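Local structure of fatty acid repression mutant protein 2 (Saccharomyces cerevisiae, 4URP) at residues L20-L24 with D88-G92; I40-T44 with A127-S132; K80-E84 with L145-N149; V94-L100 with A163-Q169. The protein reduces 4-nitroquinoline N-oxide with NADH as an FMN-dependent nitroreductase and takes part in the oxidative stress response and in negative regulation of fatty acid metabolism. One frame throughout, in Å; residues are numbered along the deposited sequence.

Interaction 1: residues L20-L24 with D88-G92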
loop_
_atom_site.group_PDB
_atom_site.type_symbol
_atom_site.label_atom_id
_atom_site.label_comp_id
_atom_site.label_asym_id
_atom_site.label_seq_id
_atom_site.Cartn_x
_atom_site.Cartn_y
_atom_site.Cartn_z
ATOM N N LEU A 20 -21.619 0.813 12.389
ATOM C CA LEU A 20 -21.343 -0.614 12.382
ATOM C C LEU A 20 -22.248 -1.408 13.311
ATOM O O LEU A 20 -22.446 -1.051 14.472
ATOM C CB LEU A 20 -19.884 -0.867 12.760
ATOM C CG LEU A 20 -19.007 -1.559 11.715
ATOM C CD1 LEU A 20 -19.029 -0.798 10.402
ATOM C CD2 LEU A 20 -17.583 -1.707 12.227
ATOM N N LYS A 21 -22.796 -2.494 12.782
ATOM C CA LYS A 21 -23.494 -3.477 13.595
ATOM C C LYS A 21 -22.750 -4.781 13.389
ATOM O O LYS A 21 -22.187 -5.005 12.323
ATOM C CB LYS A 21 -24.956 -3.607 13.166
ATOM C CG LYS A 21 -25.759 -2.323 13.256
ATOM C CD LYS A 21 -25.759 -1.582 11.931
ATOM C CE LYS A 21 -26.566 -0.299 12.011
ATOM N NZ LYS A 21 -26.496 0.494 10.752
ATOM N N PRO A 22 -22.727 -5.646 14.409
ATOM C CA PRO A 22 -22.095 -6.962 14.254
ATOM C C PRO A 22 -22.841 -7.798 13.218
ATOM O O PRO A 22 -23.566 -8.725 13.568
ATOM C CB PRO A 22 -22.248 -7.579 15.645
ATOM C CG PRO A 22 -22.301 -6.409 16.562
ATOM C CD PRO A 22 -23.041 -5.348 15.818
ATOM N N GLU A 23 -22.657 -7.456 11.947
ATOM C CA GLU A 23 -23.379 -8.108 10.865
ATOM C C GLU A 23 -22.547 -9.196 10.204
ATOM O O GLU A 23 -21.328 -9.079 10.080
ATOM C CB GLU A 23 -23.854 -7.083 9.832
ATOM C CG GLU A 23 -22.769 -6.156 9.331
ATOM C CD GLU A 23 -23.331 -4.885 8.737
ATOM O OE1 GLU A 23 -24.220 -4.976 7.866
ATOM O OE2 GLU A 23 -22.895 -3.790 9.152
ATOM N N LEU A 24 -23.229 -10.254 9.780
ATOM C CA LEU A 24 -22.579 -11.437 9.222
ATOM C C LEU A 24 -21.651 -11.170 8.020
ATOM O O LEU A 24 -20.498 -11.599 8.040
ATOM C CB LEU A 24 -23.618 -12.522 8.908
ATOM C CG LEU A 24 -23.101 -13.930 8.612
ATOM C CD1 LEU A 24 -22.664 -14.621 9.893
ATOM C CD2 LEU A 24 -24.166 -14.741 7.894
ATOM N N ASP A 88 -18.263 -3.043 20.627
ATOM C CA ASP A 88 -19.693 -3.136 20.900
ATOM C C ASP A 88 -20.522 -2.866 19.654
ATOM O O ASP A 88 -21.750 -2.821 19.714
ATOM C CB ASP A 88 -20.091 -2.159 22.006
ATOM C CG ASP A 88 -19.401 -2.453 23.318
ATOM O OD1 ASP A 88 -19.225 -3.644 23.646
ATOM O OD2 ASP A 88 -19.037 -1.493 24.026
ATOM N N GLU A 89 -19.849 -2.687 18.522
ATOM C CA GLU A 89 -20.543 -2.365 17.282
ATOM C C GLU A 89 -20.011 -3.155 16.091
ATOM O O GLU A 89 -20.643 -3.203 15.039
ATOM C CB GLU A 89 -20.458 -0.863 16.998
ATOM C CG GLU A 89 -21.132 -0.002 18.049
ATOM C CD GLU A 89 -21.155 1.462 17.680
ATOM O OE1 GLU A 89 -21.113 1.770 16.470
ATOM O OE2 GLU A 89 -21.221 2.305 18.598
ATOM N N ALA A 90 -18.854 -3.782 16.262
ATOM C CA ALA A 90 -18.213 -4.489 15.162
ATOM C C ALA A 90 -18.317 -6.001 15.302
ATOM O O ALA A 90 -18.360 -6.535 16.410
ATOM C CB ALA A 90 -16.765 -4.072 15.048
ATOM N N TYR A 91 -18.356 -6.685 14.165
ATOM C CA TYR A 91 -18.395 -8.140 14.156
ATOM C C TYR A 91 -17.023 -8.679 14.523
ATOM O O TYR A 91 -16.905 -9.714 15.172
ATOM C CB TYR A 91 -18.822 -8.655 12.781
ATOM C CG TYR A 91 -19.232 -10.113 12.768
ATOM C CD1 TYR A 91 -20.508 -10.497 13.154
ATOM C CD2 TYR A 91 -18.347 -11.101 12.356
ATOM C CE1 TYR A 91 -20.891 -11.828 13.139
ATOM C CE2 TYR A 91 -18.721 -12.435 12.337
ATOM C CZ TYR A 91 -19.995 -12.792 12.730
ATOM O OH TYR A 91 -20.376 -14.116 12.714
ATOM N N GLY A 92 -15.988 -7.960 14.109
ATOM C CA GLY A 92 -14.621 -8.340 14.409
ATOM C C GLY A 92 -13.643 -7.333 13.844
ATOM O O GLY A 92 -14.021 -6.214 13.505
#
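An inverse gamma turn centred on Pro22 packs against Tyr91, the first residue of a classic beta bulge whose second residue is Gly92; both face Phe172 on strand 164-172. Tyr91 buries the largest area. Its ring lies alongside the 20-24 backbone, with Pro22 O approaching CD1 at the ring edge (3.6 Å) and Pro22 CB 4.2 Å from the same CD1. The turn itself is held by a weak bond from Glu23 N to Lys21 O, 2.5 Å.

Glu89 comes close at two points: its CB lies 3.2 Å from Leu20 O, and Glu89 O sits 3.3 Å from Pro22 N, which has no proton to give. No hydrogen bond joins the segments, so contact rests on shape. Beneath, Leu20 CD2 meets Ala90 CB at 3.8 Å, and both side chains also reach Val171. At the far end, Leu24 CD1 closes on Tyr91 OH at 3.7 Å.

Interaction 2: residues I40-T44 with A127-S132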
loop_
_atom_site.group_PDB
_atom_site.type_symbol
_atom_site.label_atom_id
_atom_site.label_comp_id
_atom_site.label_asym_id
_atom_site.label_seq_id
_atom_site.Cartn_x
_atom_site.Cartn_y
_atom_site.Cartn_z
ATOM N N ILE A 40 -5.010 -11.999 -0.645
ATOM C CA ILE A 40 -4.303 -10.744 -0.861
ATOM C C ILE A 40 -2.893 -10.825 -0.286
ATOM O O ILE A 40 -1.931 -10.445 -0.945
ATOM C CB ILE A 40 -5.065 -9.552 -0.259
ATOM C CG1 ILE A 40 -6.387 -9.362 -1.003
ATOM C CG2 ILE A 40 -4.227 -8.289 -0.338
ATOM C CD1 ILE A 40 -7.191 -8.196 -0.518
ATOM N N LEU A 41 -2.775 -11.339 0.936
ATOM C CA LEU A 41 -1.470 -11.564 1.547
ATOM C C LEU A 41 -0.622 -12.464 0.665
ATOM O O LEU A 41 0.592 -12.291 0.556
ATOM C CB LEU A 41 -1.627 -12.222 2.914
ATOM C CG LEU A 41 -1.900 -11.355 4.142
ATOM C CD1 LEU A 41 -2.051 -12.250 5.352
ATOM C CD2 LEU A 41 -0.769 -10.370 4.344
ATOM N N LYS A 42 -1.281 -13.430 0.037
ATOM C CA LYS A 42 -0.604 -14.416 -0.788
ATOM C C LYS A 42 -0.239 -13.833 -2.147
ATOM O O LYS A 42 0.738 -14.252 -2.766
ATOM C CB LYS A 42 -1.503 -15.642 -0.963
ATOM C CG LYS A 42 -0.770 -16.940 -1.252
ATOM C CD LYS A 42 -1.732 -18.116 -1.225
ATOM C CE LYS A 42 -0.992 -19.438 -1.314
ATOM N NZ LYS A 42 -1.936 -20.581 -1.204
ATOM N N ASN A 43 -1.018 -12.856 -2.604
ATOM C CA ASN A 43 -0.814 -12.282 -3.933
ATOM C C ASN A 43 -0.164 -10.901 -3.919
ATOM O O ASN A 43 0.023 -10.294 -4.972
ATOM C CB ASN A 43 -2.135 -12.225 -4.704
ATOM C CG ASN A 43 -2.614 -13.592 -5.143
ATOM O OD1 ASN A 43 -2.474 -13.969 -6.306
ATOM N ND2 ASN A 43 -3.182 -14.346 -4.211
ATOM N N THR A 44 0.176 -10.407 -2.733
ATOM C CA THR A 44 0.808 -9.098 -2.621
ATOM C C THR A 44 2.325 -9.192 -2.670
ATOM O O THR A 44 2.934 -9.922 -1.894
ATOM C CB THR A 44 0.383 -8.369 -1.342
ATOM O OG1 THR A 44 0.095 -9.328 -0.316
ATOM C CG2 THR A 44 -0.865 -7.544 -1.604
ATOM N N ALA A 127 -0.119 -2.122 1.325
ATOM C CA ALA A 127 -0.594 -2.588 0.030
ATOM C C ALA A 127 -1.657 -3.659 0.217
ATOM O O ALA A 127 -2.522 -3.845 -0.637
ATOM C CB ALA A 127 0.562 -3.128 -0.791
ATOM N N VAL A 128 -1.584 -4.365 1.340
ATOM C CA VAL A 128 -2.588 -5.367 1.672
ATOM C C VAL A 128 -3.706 -4.736 2.492
ATOM O O VAL A 128 -4.827 -5.239 2.524
ATOM C CB VAL A 128 -1.979 -6.559 2.444
ATOM C CG1 VAL A 128 -0.623 -6.917 1.869
ATOM C CG2 VAL A 128 -1.853 -6.250 3.924
ATOM N N GLN A 129 -3.396 -3.621 3.144
ATOM C CA GLN A 129 -4.375 -2.927 3.971
ATOM C C GLN A 129 -5.475 -2.324 3.113
ATOM O O GLN A 129 -6.655 -2.602 3.318
ATOM C CB GLN A 129 -3.703 -1.831 4.802
ATOM C CG GLN A 129 -2.942 -2.361 6.001
ATOM C CD GLN A 129 -2.072 -1.307 6.649
ATOM O OE1 GLN A 129 -2.358 -0.114 6.565
ATOM N NE2 GLN A 129 -0.998 -1.741 7.296
ATOM N N ILE A 130 -5.082 -1.498 2.149
ATOM C CA ILE A 130 -6.043 -0.800 1.309
ATOM C C ILE A 130 -6.840 -1.767 0.440
ATOM O O ILE A 130 -7.991 -1.504 0.105
ATOM C CB ILE A 130 -5.346 0.255 0.426
ATOM C CG1 ILE A 130 -6.380 1.086 -0.331
ATOM C CG2 ILE A 130 -4.359 -0.396 -0.526
ATOM C CD1 ILE A 130 -7.354 1.803 0.571
ATOM N N GLN A 131 -6.229 -2.892 0.089
ATOM C CA GLN A 131 -6.879 -3.853 -0.790
ATOM C C GLN A 131 -7.910 -4.694 -0.052
ATOM O O GLN A 131 -9.006 -4.915 -0.557
ATOM C CB GLN A 131 -5.846 -4.744 -1.475
ATOM C CG GLN A 131 -5.135 -4.053 -2.620
ATOM C CD GLN A 131 -4.194 -4.978 -3.353
ATOM O OE1 GLN A 131 -4.355 -5.226 -4.547
ATOM N NE2 GLN A 131 -3.201 -5.493 -2.641
ATOM N N SER A 132 -7.556 -5.158 1.141
ATOM C CA SER A 132 -8.478 -5.930 1.960
ATOM C C SER A 132 -9.666 -5.065 2.345
ATOM O O SER A 132 -10.811 -5.511 2.326
ATOM C CB SER A 132 -7.774 -6.430 3.221
ATOM O OG SER A 132 -6.578 -7.119 2.892
#
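Ile40, near the C-terminal end of helix 31-41, points its CA-to-CB bond at helix 117-139 and gives up more surface than any other residue here. Its CG2 lies 4.0 Å from Val128 CB, while CD1 reaches past to the next turn, 3.6 Å from Gln131 C and 3.5 Å from Ser132 N. One branched side chain thus spans the groove between successive turns of the partner helix. Leu41 follows with a lighter touch, its CD2 lying 4.3 Å from Val128 CG1. The chain then turns back, and at Thr44 the CA-to-CB bond again points across. Thr44 OG1 sits 3.3 Å from Val128 CG1, and its CG2 lies 3.3 Å from Gln131 NE2.

Helix 117-139 is shared by other partners: Val128 and Ser132 also pack on Phe96 of the sheet, whereas Ala127 and Gln131 touch Ile130 and Tyr7 of the second subunit. The contact therefore joins helix 31-41 to a helix that also packs at the dimer interface.

Every polar side chain in the contact bonds within its own segment. Thr44 OG1 donates to Ile40 O (2.4 Å, very short), Gln131 NE2 to Ala127 O (2.7 Å) and Ser132 OG to Val128 O (2.6 Å). With these groups satisfied locally, the two segments cohere through close van der Waals packing and not through hydrogen bonds.

Interaction 3: residues K80-E84 with L145-N149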
loop_
_atom_site.group_PDB
_atom_site.type_symbol
_atom_site.label_atom_id
_atom_site.label_comp_id
_atom_site.label_asym_id
_atom_site.label_seq_id
_atom_site.Cartn_x
_atom_site.Cartn_y
_atom_site.Cartn_z
ATOM N N LYS A 80 -12.276 7.276 24.342
ATOM C CA LYS A 80 -12.434 5.831 24.427
ATOM C C LYS A 80 -13.731 5.403 23.757
ATOM O O LYS A 80 -14.115 4.236 23.817
ATOM C CB LYS A 80 -12.384 5.339 25.876
ATOM C CG LYS A 80 -13.639 5.603 26.686
ATOM C CD LYS A 80 -13.581 4.880 28.017
ATOM C CE LYS A 80 -12.343 5.281 28.798
ATOM N NZ LYS A 80 -12.103 4.388 29.965
ATOM N N LYS A 81 -14.394 6.353 23.102
ATOM C CA LYS A 81 -15.612 6.063 22.354
ATOM C C LYS A 81 -15.255 5.564 20.957
ATOM O O LYS A 81 -16.109 5.447 20.078
ATOM C CB LYS A 81 -16.511 7.300 22.284
ATOM C CG LYS A 81 -17.965 6.985 21.956
ATOM C CD LYS A 81 -18.464 5.815 22.787
ATOM C CE LYS A 81 -19.779 5.274 22.259
ATOM N NZ LYS A 81 -20.185 4.037 22.978
ATOM N N ARG A 82 -13.974 5.280 20.763
ATOM C CA ARG A 82 -13.511 4.632 19.546
ATOM C C ARG A 82 -13.211 3.148 19.790
ATOM O O ARG A 82 -13.690 2.301 19.044
ATOM C CB ARG A 82 -12.305 5.368 18.944
ATOM C CG ARG A 82 -11.809 4.783 17.638
ATOM C CD ARG A 82 -12.781 5.060 16.512
ATOM N NE ARG A 82 -12.809 6.479 16.171
ATOM C CZ ARG A 82 -12.080 7.019 15.201
ATOM N NH1 ARG A 82 -11.268 6.257 14.474
ATOM N NH2 ARG A 82 -12.164 8.318 14.951
ATOM N N PRO A 83 -12.439 2.818 20.841
ATOM C CA PRO A 83 -12.273 1.383 21.087
ATOM C C PRO A 83 -13.560 0.712 21.563
ATOM O O PRO A 83 -13.845 -0.413 21.160
ATOM C CB PRO A 83 -11.227 1.341 22.205
ATOM C CG PRO A 83 -10.515 2.622 22.106
ATOM C CD PRO A 83 -11.549 3.613 21.706
ATOM N N GLU A 84 -14.330 1.390 22.406
ATOM C CA GLU A 84 -15.532 0.777 22.955
ATOM C C GLU A 84 -16.655 0.733 21.928
ATOM O O GLU A 84 -17.597 -0.047 22.060
ATOM C CB GLU A 84 -15.975 1.479 24.239
ATOM C CG GLU A 84 -16.832 2.706 24.047
ATOM C CD GLU A 84 -17.042 3.448 25.349
ATOM O OE1 GLU A 84 -16.196 3.303 26.256
ATOM O OE2 GLU A 84 -18.055 4.167 25.475
ATOM N N LEU A 145 -10.275 2.304 9.444
ATOM C CA LEU A 145 -8.884 2.210 9.861
ATOM C C LEU A 145 -8.773 2.351 11.367
ATOM O O LEU A 145 -9.627 2.959 12.000
ATOM C CB LEU A 145 -8.053 3.311 9.192
ATOM C CG LEU A 145 -8.084 4.716 9.813
ATOM C CD1 LEU A 145 -6.980 5.585 9.218
ATOM C CD2 LEU A 145 -9.439 5.389 9.640
ATOM N N GLN A 146 -7.712 1.781 11.926
ATOM C CA GLN A 146 -7.336 2.007 13.316
ATOM C C GLN A 146 -5.852 1.722 13.495
ATOM O O GLN A 146 -5.315 0.783 12.905
ATOM C CB GLN A 146 -8.158 1.147 14.281
ATOM C CG GLN A 146 -9.436 1.810 14.783
ATOM C CD GLN A 146 -9.266 3.293 15.073
ATOM O OE1 GLN A 146 -9.997 4.124 14.534
ATOM N NE2 GLN A 146 -8.308 3.629 15.932
ATOM N N HIS A 147 -5.186 2.541 14.303
ATOM C CA HIS A 147 -3.738 2.434 14.468
ATOM C C HIS A 147 -3.303 2.384 15.925
ATOM O O HIS A 147 -2.294 2.978 16.303
ATOM C CB HIS A 147 -3.031 3.583 13.753
ATOM C CG HIS A 147 -3.149 3.529 12.260
ATOM N ND1 HIS A 147 -4.362 3.657 11.613
ATOM C CD2 HIS A 147 -2.220 3.367 11.298
ATOM C CE1 HIS A 147 -4.162 3.571 10.300
ATOM N NE2 HIS A 147 -2.872 3.396 10.091
ATOM N N TYR A 148 -4.060 1.661 16.741
ATOM C CA TYR A 148 -3.664 1.418 18.121
ATOM C C TYR A 148 -2.655 0.289 18.155
ATOM O O TYR A 148 -2.889 -0.737 18.784
ATOM C CB TYR A 148 -4.877 1.020 18.950
ATOM C CG TYR A 148 -5.857 2.139 19.161
ATOM C CD1 TYR A 148 -5.428 3.388 19.581
ATOM C CD2 TYR A 148 -7.210 1.951 18.935
ATOM C CE1 TYR A 148 -6.320 4.414 19.776
ATOM C CE2 TYR A 148 -8.111 2.972 19.126
ATOM C CZ TYR A 148 -7.662 4.201 19.547
ATOM O OH TYR A 148 -8.563 5.223 19.738
ATOM N N ASN A 149 -1.533 0.486 17.472
ATOM C CA ASN A 149 -0.536 -0.561 17.298
ATOM C C ASN A 149 0.019 -1.069 18.614
ATOM O O ASN A 149 -0.141 -2.236 18.955
ATOM C CB ASN A 149 0.611 -0.062 16.424
ATOM C CG ASN A 149 0.137 0.465 15.094
ATOM O OD1 ASN A 149 -0.824 -0.046 14.517
ATOM N ND2 ASN A 149 0.805 1.495 14.597
#
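An inverse gamma turn centred on Tyr148, the N-cap position of helix 149-155, presents its side chain to the loop that follows helix 60-73. The backbones stay well apart, with the CA atoms of Arg82 and Gln146 9.2 Å from each other, so side chains do the bridging. Tyr148 and Pro83 form the apolar half: Pro83 CG lies 3.8 Å from Tyr148 CE2. Beside them, Arg82 CB is in van der Waals contact with Tyr148 OH, also at 3.8 Å. Helix 60-73 lines this patch, Pro83 resting on Val70 and Ala71, and both Tyr148 and Gln146 on Trp67.

The polar half is one bond. Two consecutive p rotamers at chi2 and chi3 fold the Arg82 side chain so that NH1 reaches Gln146 OE1 at 2.5 Å, a very short hydrogen bond with an N-H...acceptor angle of 135°. Leu145 O also lies near the guanidinium plane, but at 4.4 Å from Arg82 NH1 it makes no bond. Gln146 is tied by its backbone to Gln169 of strand 164-172, which links the contact to the central sheet.

Across the gap, then, a charged donor meets a neutral amide acceptor. The two loops are joined by this single charge-assisted hydrogen bond beside the apolar contact of Pro83 with Tyr148, and no salt bridge crosses between them.

Interaction 4: residues V94-L100 with A163-Q169. Unlike the reference sequence in segment 94-100: Leu100 (reference Glu).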
loop_
_atom_site.group_PDB
_atom_site.type_symbol
_atom_site.label_atom_id
_atom_site.label_comp_id
_atom_site.label_asym_id
_atom_site.label_seq_id
_atom_site.Cartn_x
_atom_site.Cartn_y
_atom_site.Cartn_z
ATOM N N VAL A 94 -9.786 -7.167 11.405
ATOM C CA VAL A 94 -8.601 -7.707 10.767
ATOM C C VAL A 94 -7.407 -6.866 11.174
ATOM O O VAL A 94 -7.420 -5.649 11.030
ATOM C CB VAL A 94 -8.716 -7.664 9.234
ATOM C CG1 VAL A 94 -7.545 -8.400 8.600
ATOM C CG2 VAL A 94 -10.034 -8.257 8.787
ATOM N N ILE A 95 -6.377 -7.520 11.688
ATOM C CA ILE A 95 -5.168 -6.816 12.074
ATOM C C ILE A 95 -3.964 -7.305 11.265
ATOM O O ILE A 95 -3.775 -8.504 11.066
ATOM C CB ILE A 95 -4.931 -6.904 13.601
ATOM C CG1 ILE A 95 -3.496 -7.313 13.922
ATOM C CG2 ILE A 95 -5.923 -7.853 14.247
ATOM C CD1 ILE A 95 -2.570 -6.148 14.097
ATOM N N PHE A 96 -3.166 -6.358 10.780
ATOM C CA PHE A 96 -2.053 -6.666 9.889
ATOM C C PHE A 96 -0.709 -6.513 10.584
ATOM O O PHE A 96 -0.535 -5.659 11.454
ATOM C CB PHE A 96 -2.098 -5.763 8.655
ATOM C CG PHE A 96 -3.349 -5.909 7.849
ATOM C CD1 PHE A 96 -3.490 -6.954 6.961
ATOM C CD2 PHE A 96 -4.380 -4.996 7.973
ATOM C CE1 PHE A 96 -4.631 -7.092 6.217
ATOM C CE2 PHE A 96 -5.527 -5.130 7.227
ATOM C CZ PHE A 96 -5.653 -6.181 6.348
ATOM N N PHE A 97 0.241 -7.349 10.183
ATOM C CA PHE A 97 1.582 -7.326 10.744
ATOM C C PHE A 97 2.638 -7.232 9.652
ATOM O O PHE A 97 2.331 -7.247 8.462
ATOM C CB PHE A 97 1.853 -8.606 11.538
ATOM C CG PHE A 97 0.919 -8.830 12.686
ATOM C CD1 PHE A 97 1.180 -8.270 13.922
ATOM C CD2 PHE A 97 -0.202 -9.622 12.536
ATOM C CE1 PHE A 97 0.336 -8.484 14.980
ATOM C CE2 PHE A 97 -1.053 -9.841 13.594
ATOM C CZ PHE A 97 -0.782 -9.271 14.820
ATOM N N THR A 98 3.890 -7.139 10.084
ATOM C CA THR A 98 5.036 -7.305 9.204
ATOM C C THR A 98 6.113 -8.080 9.941
ATOM O O THR A 98 6.658 -7.603 10.933
ATOM C CB THR A 98 5.637 -5.967 8.756
ATOM O OG1 THR A 98 5.408 -4.975 9.763
ATOM C CG2 THR A 98 5.015 -5.514 7.445
ATOM N N ASP A 99 6.416 -9.276 9.454
ATOM C CA ASP A 99 7.457 -10.096 10.058
ATOM C C ASP A 99 8.794 -9.375 9.978
ATOM O O ASP A 99 9.388 -9.258 8.910
ATOM C CB ASP A 99 7.541 -11.453 9.358
ATOM C CG ASP A 99 8.189 -12.515 10.217
ATOM O OD1 ASP A 99 8.957 -12.162 11.137
ATOM O OD2 ASP A 99 7.927 -13.712 9.975
ATOM N N LEU A 100 9.259 -8.889 11.125
ATOM C CA LEU A 100 10.526 -8.175 11.208
ATOM C C LEU A 100 11.694 -9.135 11.022
ATOM O O LEU A 100 12.835 -8.712 10.859
ATOM C CB LEU A 100 10.637 -7.450 12.554
ATOM C CG LEU A 100 10.843 -5.933 12.493
ATOM C CD1 LEU A 100 12.270 -5.584 12.095
ATOM C CD2 LEU A 100 9.849 -5.308 11.528
ATOM N N ALA A 163 7.927 -11.145 16.882
ATOM C CA ALA A 163 8.581 -10.414 15.805
ATOM C C ALA A 163 7.565 -9.735 14.891
ATOM O O ALA A 163 7.926 -8.924 14.042
ATOM C CB ALA A 163 9.472 -11.346 15.004
ATOM N N TRP A 164 6.291 -10.068 15.071
ATOM C CA TRP A 164 5.232 -9.509 14.236
ATOM C C TRP A 164 4.853 -8.094 14.655
ATOM O O TRP A 164 4.058 -7.898 15.570
ATOM C CB TRP A 164 3.997 -10.414 14.246
ATOM C CG TRP A 164 4.189 -11.685 13.492
ATOM C CD1 TRP A 164 5.368 -12.214 13.070
ATOM C CD2 TRP A 164 3.166 -12.581 13.056
ATOM N NE1 TRP A 164 5.146 -13.393 12.404
ATOM C CE2 TRP A 164 3.800 -13.638 12.381
ATOM C CE3 TRP A 164 1.775 -12.589 13.174
ATOM C CZ2 TRP A 164 3.091 -14.695 11.826
ATOM C CZ3 TRP A 164 1.075 -13.636 12.623
ATOM C CH2 TRP A 164 1.733 -14.676 11.957
ATOM N N THR A 165 5.434 -7.113 13.975
ATOM C CA THR A 165 5.171 -5.708 14.255
ATOM C C THR A 165 3.763 -5.306 13.844
ATOM O O THR A 165 3.374 -5.476 12.696
ATOM C CB THR A 165 6.176 -4.814 13.513
ATOM O OG1 THR A 165 7.485 -5.011 14.063
ATOM C CG2 THR A 165 5.797 -3.351 13.648
ATOM N N VAL A 166 2.999 -4.776 14.791
ATOM C CA VAL A 166 1.624 -4.367 14.525
ATOM C C VAL A 166 1.558 -3.110 13.664
ATOM O O VAL A 166 2.168 -2.092 13.985
ATOM C CB VAL A 166 0.855 -4.111 15.833
ATOM C CG1 VAL A 166 -0.549 -3.654 15.532
ATOM C CG2 VAL A 166 0.841 -5.360 16.688
ATOM N N GLN A 167 0.808 -3.183 12.569
ATOM C CA GLN A 167 0.740 -2.077 11.621
ATOM C C GLN A 167 -0.623 -1.388 11.607
ATOM O O GLN A 167 -0.710 -0.166 11.727
ATOM C CB GLN A 167 1.086 -2.570 10.211
ATOM C CG GLN A 167 2.458 -3.208 10.088
ATOM C CD GLN A 167 3.586 -2.193 10.067
ATOM O OE1 GLN A 167 3.362 -0.991 10.194
ATOM N NE2 GLN A 167 4.810 -2.679 9.905
ATOM N N SER A 168 -1.686 -2.173 11.455
ATOM C CA SER A 168 -3.033 -1.614 11.376
ATOM C C SER A 168 -4.092 -2.546 11.954
ATOM O O SER A 168 -3.828 -3.714 12.225
ATOM C CB SER A 168 -3.382 -1.264 9.923
ATOM O OG SER A 168 -2.631 -0.147 9.477
ATOM N N GLN A 169 -5.290 -2.008 12.153
ATOM C CA GLN A 169 -6.428 -2.788 12.624
ATOM C C GLN A 169 -7.648 -2.477 11.774
ATOM O O GLN A 169 -8.302 -1.454 11.960
ATOM C CB GLN A 169 -6.750 -2.474 14.085
ATOM C CG GLN A 169 -5.657 -2.839 15.066
ATOM C CD GLN A 169 -4.647 -1.733 15.240
ATOM O OE1 GLN A 169 -5.008 -0.569 15.408
ATOM N NE2 GLN A 169 -3.372 -2.088 15.198
#
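Strands 94-99 and 164-169 run antiparallel as neighbours in the sheet, their axes 4.5 Å apart at an angle of 140°. Opposite Phe96, strand 164-169 carries an extra residue, a beta bulge at Gln167: Phe96 N bonds to Ser168 O (3.1 Å), while Gln167 N bonds to Phe96 O (3.0 Å). Farther along, Thr98 N reaches Thr165 O (3.1 Å) and Leu100 N reaches Ala163 O (3.2 Å).

On the face bearing Ile95, Phe97 and Trp164, the Phe97 ring fills the hollow between Trp164 and Val166. Its CD1 is 3.6 Å from Trp164 CB and its CE1 3.6 Å from Val166 CG2, the indole lying oblique to it, with planes at 48°. Ile95 CD1 fits against the other branch of Val166, 3.5 Å from Val166 CG1. Across the sheet, Phe96 turns its ring edge to Ser168 CB, and the folded Gln167 side chain brings NE2 within 2.4 Å of Thr98 OG1, a very short hydrogen bond.

Helix 117-139 covers the Phe96 side through Val128 and Gln129, helix 149-155 packs on Val166 and Gln169, and strand 55-59 flanks Ile95 through Val56.

Overall arrangement
Interaction 4 forms the centre of the group: interactions 2 and 3 touch it, whereas interaction 1 is joined to it only along the chain. Interaction 2 lies about 13 Å away between centres and presses on one face of the sheet, with Val128 CG2 3.5 Å from Phe96 CD1. Interaction 3, about 15 Å away between centres, joins through Gln146 O and Gln169 N, 2.9 Å apart and probably hydrogen-bonded. Interaction 1 lies about 22 Å from interaction 4 between centres, yet 88-92 leads directly into the strand that carries 94-100. Nitroreductases generally bind FMN at the dimer interface, and interaction 2 has the most residues near the second subunit, but these coordinates assign no residue of the four contacts to the FMN site.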